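Local coordinates for protein endonuclease 2 (Arabidopsis thaliana, PDB 4CXP) that cleaves RNA and single-stranded DNA, and less efficiently double-stranded DNA, to 5'-phosphate products with the help of three divalent metal ions, at residues 25-30 / 111-116. Sequence-based numbering, arbitrary orientation.
Sequences VKELLP and LTEALL. With NAG (2-acetamido-2-deoxy-beta-D-glucopyranose), chain C.
Helix-end to helix-start packing in the mainly helical S1/P1 nuclease fold: the C-terminal turn of helix 19-28 meets the first turn and a half of helix 111-124, which further on carries His120 and Asp124 to the zinc cluster. Residues 25-28 are helical; Leu29 leaves the helix (phi/psi -72/144), and Pro30 continues extended. The backbones come closest at Leu28 and Thr112, CA to CA 5.2 Å. Leu28 (m, t) points at the second helix and lies against Leu111 and Leu115, with its CD2 3.9 Å from Leu111 CB and its CB 3.9 Å from Leu115 CD2. Leu115 (t, p) points back, its CD1 4.2 Å from Val25 CG2. Leu29 starts away, yet its CD2 returns to 4.2 Å from Leu116 CD2. Leu258 of helix 233-262 also packs on Leu115. At the glycan-bearing margin, Glu113 OE2 accepts a 2.7 Å hydrogen bond from NAG O6 and a second from Tyr51. The polar link between the segments uses a helix-end carbonyl: Thr112 (chi1 m) donates from OG1 to Leu28 O at 2.7 Å, while its CG2 sits 4.3 Å from Pro30 CD.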
ATOM      1  N   VAL A  25     -15.883  -5.973 -10.004  1.00 12.28           N
ATOM      2  CA  VAL A  25     -14.772  -6.762  -9.488  1.00 12.39           C
ATOM      3  C   VAL A  25     -15.013  -8.266  -9.698  1.00 12.80           C
ATOM      4  O   VAL A  25     -14.115  -8.978 -10.146  1.00 14.04           O
ATOM      5  CB  VAL A  25     -14.492  -6.402  -8.020  1.00 12.30           C
ATOM      6  CG1 VAL A  25     -13.577  -7.420  -7.353  1.00 12.75           C
ATOM      7  CG2 VAL A  25     -13.890  -5.008  -7.957  1.00 11.91           C
ATOM      8  N   LYS A  26     -16.222  -8.744  -9.397  1.00 13.70           N
ATOM      9  CA  LYS A  26     -16.534 -10.157  -9.631  1.00 14.85           C
ATOM     10  C   LYS A  26     -16.339 -10.520 -11.114  1.00 15.11           C
ATOM     11  O   LYS A  26     -15.821 -11.594 -11.436  1.00 16.82           O
ATOM     12  CB  LYS A  26     -17.941 -10.504  -9.143  1.00 16.84           C
ATOM     13  CG  LYS A  26     -18.128 -10.482  -7.610  1.00 19.37           C
ATOM     14  CD  LYS A  26     -17.288 -11.463  -6.787  1.00 19.81           C
ATOM     15  CE  LYS A  26     -17.598 -11.339  -5.298  0.70 17.58           C
ATOM     16  NZ  LYS A  26     -16.903 -12.326  -4.429  0.70 17.72           N
ATOM     17  N   GLU A  27     -16.738  -9.620 -12.011  1.00 14.64           N
ATOM     18  CA  GLU A  27     -16.631  -9.861 -13.451  1.00 15.95           C
ATOM     19  C   GLU A  27     -15.183  -9.836 -13.947  1.00 15.29           C
ATOM     20  O   GLU A  27     -14.823 -10.585 -14.846  1.00 19.67           O
ATOM     21  CB  GLU A  27     -17.462  -8.839 -14.218  1.00 17.17           C
ATOM     22  CG  GLU A  27     -18.962  -9.036 -14.001  1.00 19.56           C
ATOM     23  CD  GLU A  27     -19.829  -7.873 -14.440  1.00 21.70           C
ATOM     24  OE1 GLU A  27     -19.304  -6.781 -14.721  1.00 23.14           O
ATOM     25  OE2 GLU A  27     -21.067  -8.040 -14.485  1.00 24.90           O
ATOM     26  N   LEU A  28     -14.358  -8.963 -13.383  1.00 14.73           N
ATOM     27  CA  LEU A  28     -12.979  -8.794 -13.830  1.00 14.27           C
ATOM     28  C   LEU A  28     -12.012  -9.822 -13.256  1.00 14.15           C
ATOM     29  O   LEU A  28     -10.965 -10.084 -13.845  1.00 16.04           O
ATOM     30  CB  LEU A  28     -12.495  -7.379 -13.526  1.00 14.13           C
ATOM     31  CG  LEU A  28     -13.051  -6.306 -14.455  1.00 14.90           C
ATOM     32  CD1 LEU A  28     -12.780  -4.918 -13.899  1.00 17.38           C
ATOM     33  CD2 LEU A  28     -12.458  -6.458 -15.845  1.00 17.30           C
ATOM     34  N   LEU A  29     -12.320 -10.401 -12.105  1.00 14.25           N
ATOM     35  CA  LEU A  29     -11.424 -11.388 -11.534  1.00 14.59           C
ATOM     36  C   LEU A  29     -11.476 -12.694 -12.328  1.00 15.48           C
ATOM     37  O   LEU A  29     -12.534 -13.111 -12.766  1.00 19.45           O
ATOM     38  CB  LEU A  29     -11.781 -11.690 -10.088  1.00 13.87           C
ATOM     39  CG  LEU A  29     -11.480 -10.621  -9.043  1.00 14.19           C
ATOM     40  CD1 LEU A  29     -12.117 -10.973  -7.704  1.00 14.66           C
ATOM     41  CD2 LEU A  29      -9.983 -10.442  -8.878  1.00 14.98           C
ATOM     42  N   PRO A  30     -10.334 -13.373 -12.465  1.00 17.22           N
ATOM     43  CA  PRO A  30     -10.397 -14.692 -13.100  1.00 19.38           C
ATOM     44  C   PRO A  30     -11.067 -15.711 -12.211  1.00 18.75           C
ATOM     45  O   PRO A  30     -11.095 -15.555 -10.997  1.00 17.91           O
ATOM     46  CB  PRO A  30      -8.943 -15.064 -13.300  1.00 21.49           C
ATOM     47  CG  PRO A  30      -8.235 -14.349 -12.228  1.00 20.79           C
ATOM     48  CD  PRO A  30      -8.982 -13.051 -11.994  1.00 18.24           C
ATOM     49  N   LEU A 111      -8.244  -5.035 -18.585  1.00 14.19           N
ATOM     50  CA  LEU A 111      -8.786  -4.413 -17.386  1.00 13.41           C
ATOM     51  C   LEU A 111      -8.723  -5.317 -16.166  1.00 12.97           C
ATOM     52  O   LEU A 111      -8.815  -4.819 -15.045  1.00 13.47           O
ATOM     53  CB  LEU A 111     -10.196  -3.876 -17.633  1.00 14.93           C
ATOM     54  CG  LEU A 111     -10.266  -2.767 -18.704  1.00 16.34           C
ATOM     55  CD1 LEU A 111     -11.657  -2.167 -18.785  1.00 18.25           C
ATOM     56  CD2 LEU A 111      -9.249  -1.654 -18.490  1.00 17.13           C
ATOM     57  N   THR A 112      -8.520  -6.624 -16.351  1.00 13.29           N
ATOM     58  CA  THR A 112      -8.174  -7.471 -15.223  1.00 12.54           C
ATOM     59  C   THR A 112      -6.809  -7.046 -14.667  1.00 11.96           C
ATOM     60  O   THR A 112      -6.656  -6.845 -13.463  1.00 12.21           O
ATOM     61  CB  THR A 112      -8.177  -8.948 -15.600  1.00 13.66           C
ATOM     62  OG1 THR A 112      -9.514  -9.308 -15.969  1.00 15.60           O
ATOM     63  CG2 THR A 112      -7.676  -9.825 -14.465  1.00 15.48           C
ATOM     64  N   GLU A 113      -5.825  -6.887 -15.537  1.00 12.15           N
ATOM     65  CA  GLU A 113      -4.539  -6.354 -15.093  1.00 11.55           C
ATOM     66  C   GLU A 113      -4.713  -4.985 -14.457  1.00 11.14           C
ATOM     67  O   GLU A 113      -4.105  -4.710 -13.425  1.00 11.24           O
ATOM     68  CB  GLU A 113      -3.515  -6.284 -16.227  1.00 12.60           C
ATOM     69  CG  GLU A 113      -3.071  -7.652 -16.705  1.00 13.34           C
ATOM     70  CD  GLU A 113      -1.878  -7.658 -17.650  1.00 15.01           C
ATOM     71  OE1 GLU A 113      -1.449  -6.579 -18.125  1.00 17.78           O
ATOM     72  OE2 GLU A 113      -1.371  -8.771 -17.924  1.00 16.11           O
ATOM     73  N   ALA A 114      -5.528  -4.106 -15.030  1.00 11.43           N
ATOM     74  CA  ALA A 114      -5.673  -2.776 -14.449  1.00 11.23           C
ATOM     75  C   ALA A 114      -6.222  -2.865 -13.021  1.00 10.48           C
ATOM     76  O   ALA A 114      -5.755  -2.144 -12.139  1.00 10.47           O
ATOM     77  CB  ALA A 114      -6.567  -1.893 -15.298  1.00 11.53           C
ATOM     78  N   LEU A 115      -7.201  -3.739 -12.795  1.00 10.68           N
ATOM     79  CA  LEU A 115      -7.752  -3.929 -11.451  1.00 10.15           C
ATOM     80  C   LEU A 115      -6.676  -4.422 -10.490  1.00 10.09           C
ATOM     81  O   LEU A 115      -6.568  -3.934  -9.360  1.00 10.14           O
ATOM     82  CB  LEU A 115      -8.929  -4.914 -11.508  1.00 10.72           C
ATOM     83  CG  LEU A 115      -9.506  -5.283 -10.144  1.00 11.19           C
ATOM     84  CD1 LEU A 115     -10.063  -4.067  -9.387  1.00 11.90           C
ATOM     85  CD2 LEU A 115     -10.561  -6.365 -10.318  1.00 12.47           C
ATOM     86  N   LEU A 116      -5.898  -5.407 -10.916  1.00 10.00           N
ATOM     87  CA  LEU A 116      -4.886  -5.983 -10.048  1.00 10.11           C
ATOM     88  C   LEU A 116      -3.758  -5.003  -9.767  1.00  9.87           C
ATOM     89  O   LEU A 116      -3.227  -4.965  -8.653  1.00 10.08           O
ATOM     90  CB  LEU A 116      -4.364  -7.298 -10.636  1.00 10.86           C
ATOM     91  CG  LEU A 116      -5.420  -8.393 -10.832  1.00 12.12           C
ATOM     92  CD1 LEU A 116      -4.758  -9.645 -11.358  1.00 13.24           C
ATOM     93  CD2 LEU A 116      -6.193  -8.692  -9.545  1.00 13.47           C
TER
HETATM   94  C1  NAG C   1      -5.511 -10.264 -18.945  1.00 16.60           C
HETATM   95  C2  NAG C   1      -5.600 -11.468 -19.855  1.00 18.35           C
HETATM   96  C3  NAG C   1      -5.576 -12.752 -19.031  1.00 18.63           C
HETATM   97  C4  NAG C   1      -4.357 -12.786 -18.113  1.00 17.35           C
HETATM   98  C5  NAG C   1      -4.358 -11.523 -17.252  1.00 16.37           C
HETATM   99  C6  NAG C   1      -3.136 -11.425 -16.343  1.00 16.74           C
HETATM  100  C7  NAG C   1      -6.735 -11.208 -22.068  1.00 28.05           C
HETATM  101  C8  NAG C   1      -5.416 -11.206 -22.772  1.00 30.68           C
HETATM  102  N2  NAG C   1      -6.770 -11.341 -20.736  1.00 22.14           N
HETATM  103  O3  NAG C   1      -5.619 -13.883 -19.879  1.00 23.56           O
HETATM  104  O4  NAG C   1      -4.488 -13.896 -17.254  1.00 17.62           O
HETATM  105  O5  NAG C   1      -4.383 -10.400 -18.081  1.00 15.96           O
HETATM  106  O6  NAG C   1      -1.964 -11.244 -17.096  1.00 18.68           O
HETATM  107  O7  NAG C   1      -7.770 -11.122 -22.761  1.00 39.08           O